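Local coordinates for protein salicylaldehyde dehydrogenase NahF (Pseudomonas putida, PDB 4JZ6) that binds salicylaldehyde and probably oxidises it to salicylate with NAD+ as the hydride acceptor, a step of naphthalene degradation, at residues V170-A175 with A199-C204; Y178-V181 with T185-F188. All blocks are in the same frame, centred on the assembly; numbering follows the deposited sequence.

Contact 1 of 2, residues V170-A175 with A199-C204; sequences VLAARA and ALITQC
In the Rossmann-type nucleotide-binding region of the aldehyde dehydrogenase fold, two crossover helices, 170-181 and 195-208, meet where Ile-201 is set against Ala-172 and Ala-173. From segment 199-204, Ile-201 alone reaches across. Its CG1 lies anti to the backbone N (chi1 -172°) and the chain continues extended through chi2, carrying CD1 out to the facing helix. There CD1 comes to rest 3.6 Å from CB of Ala-172 and 4.0 Å from CB of Ala-173, touching both methyls. It also lies 3.5 Å from the backbone N of Ala-173, a van der Waals approach to the main chain. The second branch, CG2, adds a looser contact, 4.1 Å from CB of Ala-172. No hydrogen bond crosses the interface. With alanines on one side, the backbones come near each other, the CA atoms of Ala-173 and Ile-201 being 7.6 Å apart. Ala-173 also touches Ser-121 and Phe-125 of helix 111-130, while Ile-201 reaches Met-92 of helix 78-94, and the contact is buried. Val-170 and Leu-171, whose side chains start away from segment 199-204, touch the bound salicylaldehyde. Helix 170-181 links strands 159-162 and 186-189, helix 195-208 links 186-189 and 215-218, and these successive crossovers in one direction set their helices side by side on one face of the parallel strands, as in Rossmann-type folds.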
# COMPACT_ATOMS: atom_id res chain seq x y z
N VAL A 170 3.74 20.83 10.15
CA VAL A 170 2.94 20.35 9.03
C VAL A 170 2.93 18.81 8.91
O VAL A 170 1.93 18.22 8.50
CB VAL A 170 3.34 21.03 7.70
CG1 VAL A 170 4.72 20.58 7.25
CG2 VAL A 170 2.29 20.76 6.62
N LEU A 171 4.03 18.17 9.29
CA LEU A 171 4.13 16.72 9.24
C LEU A 171 3.23 16.05 10.28
O LEU A 171 2.71 14.96 10.07
CB LEU A 171 5.58 16.26 9.39
CG LEU A 171 6.51 16.72 8.27
CD1 LEU A 171 7.87 16.05 8.38
CD2 LEU A 171 5.88 16.44 6.92
N ALA A 172 3.06 16.71 11.41
CA ALA A 172 2.10 16.26 12.40
C ALA A 172 0.69 16.50 11.87
O ALA A 172 -0.15 15.59 11.89
CB ALA A 172 2.31 16.99 13.73
N ALA A 173 0.45 17.71 11.40
CA ALA A 173 -0.87 18.12 10.92
C ALA A 173 -1.44 17.16 9.89
O ALA A 173 -2.57 16.69 10.02
CB ALA A 173 -0.81 19.52 10.35
N ARG A 174 -0.63 16.85 8.88
CA ARG A 174 -1.00 15.92 7.83
C ARG A 174 -1.37 14.55 8.43
O ARG A 174 -2.32 13.91 7.98
CB ARG A 174 0.12 15.82 6.79
CG ARG A 174 0.92 14.52 6.82
CD ARG A 174 2.43 14.71 6.78
NE ARG A 174 2.98 14.84 5.44
CZ ARG A 174 4.10 14.26 5.02
NH1 ARG A 174 4.80 13.48 5.83
NH2 ARG A 174 4.53 14.46 3.78
N ALA A 175 -0.63 14.12 9.45
CA ALA A 175 -0.82 12.79 10.03
C ALA A 175 -1.97 12.75 11.04
O ALA A 175 -2.24 11.72 11.65
CB ALA A 175 0.47 12.32 10.68
N ALA A 199 3.29 18.75 21.31
CA ALA A 199 2.29 18.90 22.36
C ALA A 199 1.39 20.08 22.00
O ALA A 199 0.17 20.01 22.15
CB ALA A 199 2.95 19.11 23.70
N LEU A 200 2.00 21.15 21.50
CA LEU A 200 1.26 22.35 21.12
C LEU A 200 0.23 22.08 20.02
O LEU A 200 -0.93 22.49 20.14
CB LEU A 200 2.20 23.47 20.69
CG LEU A 200 1.48 24.79 20.39
CD1 LEU A 200 0.64 25.22 21.59
CD2 LEU A 200 2.45 25.89 19.99
N ILE A 201 0.65 21.40 18.96
CA ILE A 201 -0.26 21.10 17.87
C ILE A 201 -1.41 20.26 18.41
O ILE A 201 -2.56 20.46 18.04
CB ILE A 201 0.45 20.44 16.65
CG1 ILE A 201 -0.51 20.33 15.46
CG2 ILE A 201 0.99 19.06 16.99
CD1 ILE A 201 0.16 19.88 14.19
N THR A 202 -1.08 19.34 19.31
CA THR A 202 -2.10 18.53 19.97
C THR A 202 -3.07 19.44 20.72
O THR A 202 -4.29 19.29 20.58
CB THR A 202 -1.48 17.54 20.97
OG1 THR A 202 -0.53 16.71 20.30
CG2 THR A 202 -2.56 16.67 21.61
N GLN A 203 -2.53 20.37 21.49
CA GLN A 203 -3.35 21.30 22.26
C GLN A 203 -4.33 22.04 21.35
O GLN A 203 -5.50 22.23 21.70
CB GLN A 203 -2.48 22.29 23.03
CG GLN A 203 -3.28 23.21 23.93
CD GLN A 203 -2.45 24.33 24.50
OE1 GLN A 203 -1.22 24.29 24.45
NE2 GLN A 203 -3.11 25.34 25.04
N CYS A 204 -3.85 22.45 20.18
CA CYS A 204 -4.70 23.13 19.22
C CYS A 204 -5.90 22.27 18.86
O CYS A 204 -7.04 22.74 18.87
CB CYS A 204 -3.91 23.48 17.97
SG CYS A 204 -2.81 24.88 18.23

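Contact 2 of 2, residues Y178-V181 with T185-F188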
# COMPACT_ATOMS: atom_id res chain seq x y z
N TYR A 178 -5.91 14.38 8.16
CA TYR A 178 -6.44 13.44 7.17
C TYR A 178 -7.09 12.20 7.80
O TYR A 178 -8.23 11.88 7.47
CB TYR A 178 -5.38 13.08 6.13
CG TYR A 178 -5.03 14.24 5.21
CD1 TYR A 178 -6.03 14.98 4.58
CD2 TYR A 178 -3.71 14.60 4.97
CE1 TYR A 178 -5.72 16.03 3.72
CE2 TYR A 178 -3.38 15.65 4.12
CZ TYR A 178 -4.39 16.36 3.50
OH TYR A 178 -4.06 17.41 2.67
N PRO A 179 -6.39 11.51 8.72
CA PRO A 179 -7.08 10.38 9.35
C PRO A 179 -8.35 10.80 10.10
O PRO A 179 -9.31 10.04 10.15
CB PRO A 179 -6.04 9.84 10.33
CG PRO A 179 -4.72 10.21 9.71
CD PRO A 179 -4.97 11.57 9.13
N LEU A 180 -8.36 12.01 10.65
CA LEU A 180 -9.57 12.51 11.32
C LEU A 180 -10.76 12.67 10.37
O LEU A 180 -11.83 12.11 10.62
CB LEU A 180 -9.30 13.81 12.07
CG LEU A 180 -8.42 13.69 13.32
CD1 LEU A 180 -8.65 14.85 14.28
CD2 LEU A 180 -8.64 12.36 14.01
N VAL A 181 -10.57 13.41 9.28
CA VAL A 181 -11.67 13.64 8.35
C VAL A 181 -12.18 12.34 7.71
O VAL A 181 -13.31 12.26 7.25
CB VAL A 181 -11.29 14.67 7.25
CG1 VAL A 181 -10.26 14.09 6.29
CG2 VAL A 181 -12.54 15.13 6.52
N THR A 185 -9.52 7.55 14.36
CA THR A 185 -8.89 8.12 15.53
C THR A 185 -7.41 7.78 15.44
O THR A 185 -7.03 6.85 14.72
CB THR A 185 -9.48 7.57 16.84
OG1 THR A 185 -9.06 6.21 17.02
CG2 THR A 185 -10.99 7.63 16.79
N VAL A 186 -6.56 8.53 16.13
CA VAL A 186 -5.13 8.34 15.94
C VAL A 186 -4.28 8.37 17.22
O VAL A 186 -4.50 9.17 18.12
CB VAL A 186 -4.58 9.33 14.87
CG1 VAL A 186 -5.51 10.52 14.73
CG2 VAL A 186 -3.16 9.79 15.20
N VAL A 187 -3.33 7.44 17.28
CA VAL A 187 -2.25 7.50 18.25
C VAL A 187 -1.08 8.23 17.59
O VAL A 187 -0.45 7.70 16.67
CB VAL A 187 -1.83 6.10 18.72
CG1 VAL A 187 -0.65 6.19 19.68
CG2 VAL A 187 -3.00 5.39 19.37
N PHE A 188 -0.83 9.45 18.05
CA PHE A 188 0.19 10.33 17.50
C PHE A 188 1.48 10.19 18.28
O PHE A 188 1.56 10.57 19.45
CB PHE A 188 -0.34 11.77 17.56
CG PHE A 188 0.69 12.85 17.26
CD1 PHE A 188 1.77 12.61 16.42
CD2 PHE A 188 0.55 14.11 17.83
CE1 PHE A 188 2.69 13.61 16.17
CE2 PHE A 188 1.47 15.11 17.57
CZ PHE A 188 2.54 14.86 16.74
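Pro-179 and Leu-180, near the end of helix 170-181, meet the following strand through one side chain, that of Val-186. Segment 185-188 begins with Thr-185; the CA of Thr-185 and the CA of Leu-180, 6.1 Å apart, are the closest pair of CA atoms between the segments. The threonine side chain points away from the helix, and its OG1 is hydrogen-bonded to the carbonyl O of Ala-66. Val-186 then turns toward the helix. Its CG1 is modelled nearly eclipsing the backbone N (chi1 22°) and lies 3.7 Å from CD2 of Leu-180. The two side chains cross at about a right angle, so they touch through these methyls and do not lie alongside each other. Leu-180 starts out obliquely to the strand, and its CG, anti to the carbonyl carbon (chi1 -70°), carries CD2 across to the valine. Pro-179 faces the strand more directly but packs less closely, its ring CB 4.5 Å from CG1 of the same valine. The helix is kinked at this proline, whose N lacks a bond to the preceding turn; its O accepts a hydrogen bond from ND2 of Asn-184 in the tight connection. Val-187 faces helix 56-73 at Ala-62 and Ala-66, and Phe-188 touches Leu-215. Strand 186-189 thus lies between strands 159-162 and 215-218, with helix 170-181 completing the beta-alpha-beta unit on the Val-186 face.

Helix 170-181 serves both contacts, and contact 2 is nested within the loop that contact 1 closes; their centres are 11 Å apart. Phe-188, at the end of the strand segment of contact 2, joins them: its CZ lies 3.7 Å from CB of Ala-172, and its CE2 is 3.7 Å from OG1 of Thr-202 and 4.0 Å from CG2 of Ile-201. The ring therefore rests against both helices of contact 1. Along the shared helix, O of Arg-174 is 3.7 Å from CD of Pro-179. The packing atoms lie off the sites: the Ala-173 side chain is about 10 Å from a bound salicylaldehyde, whose pocket Val-170 lines, and that of Pro-179 about 11 Å from that of Glu-267, the predicted active-site residue.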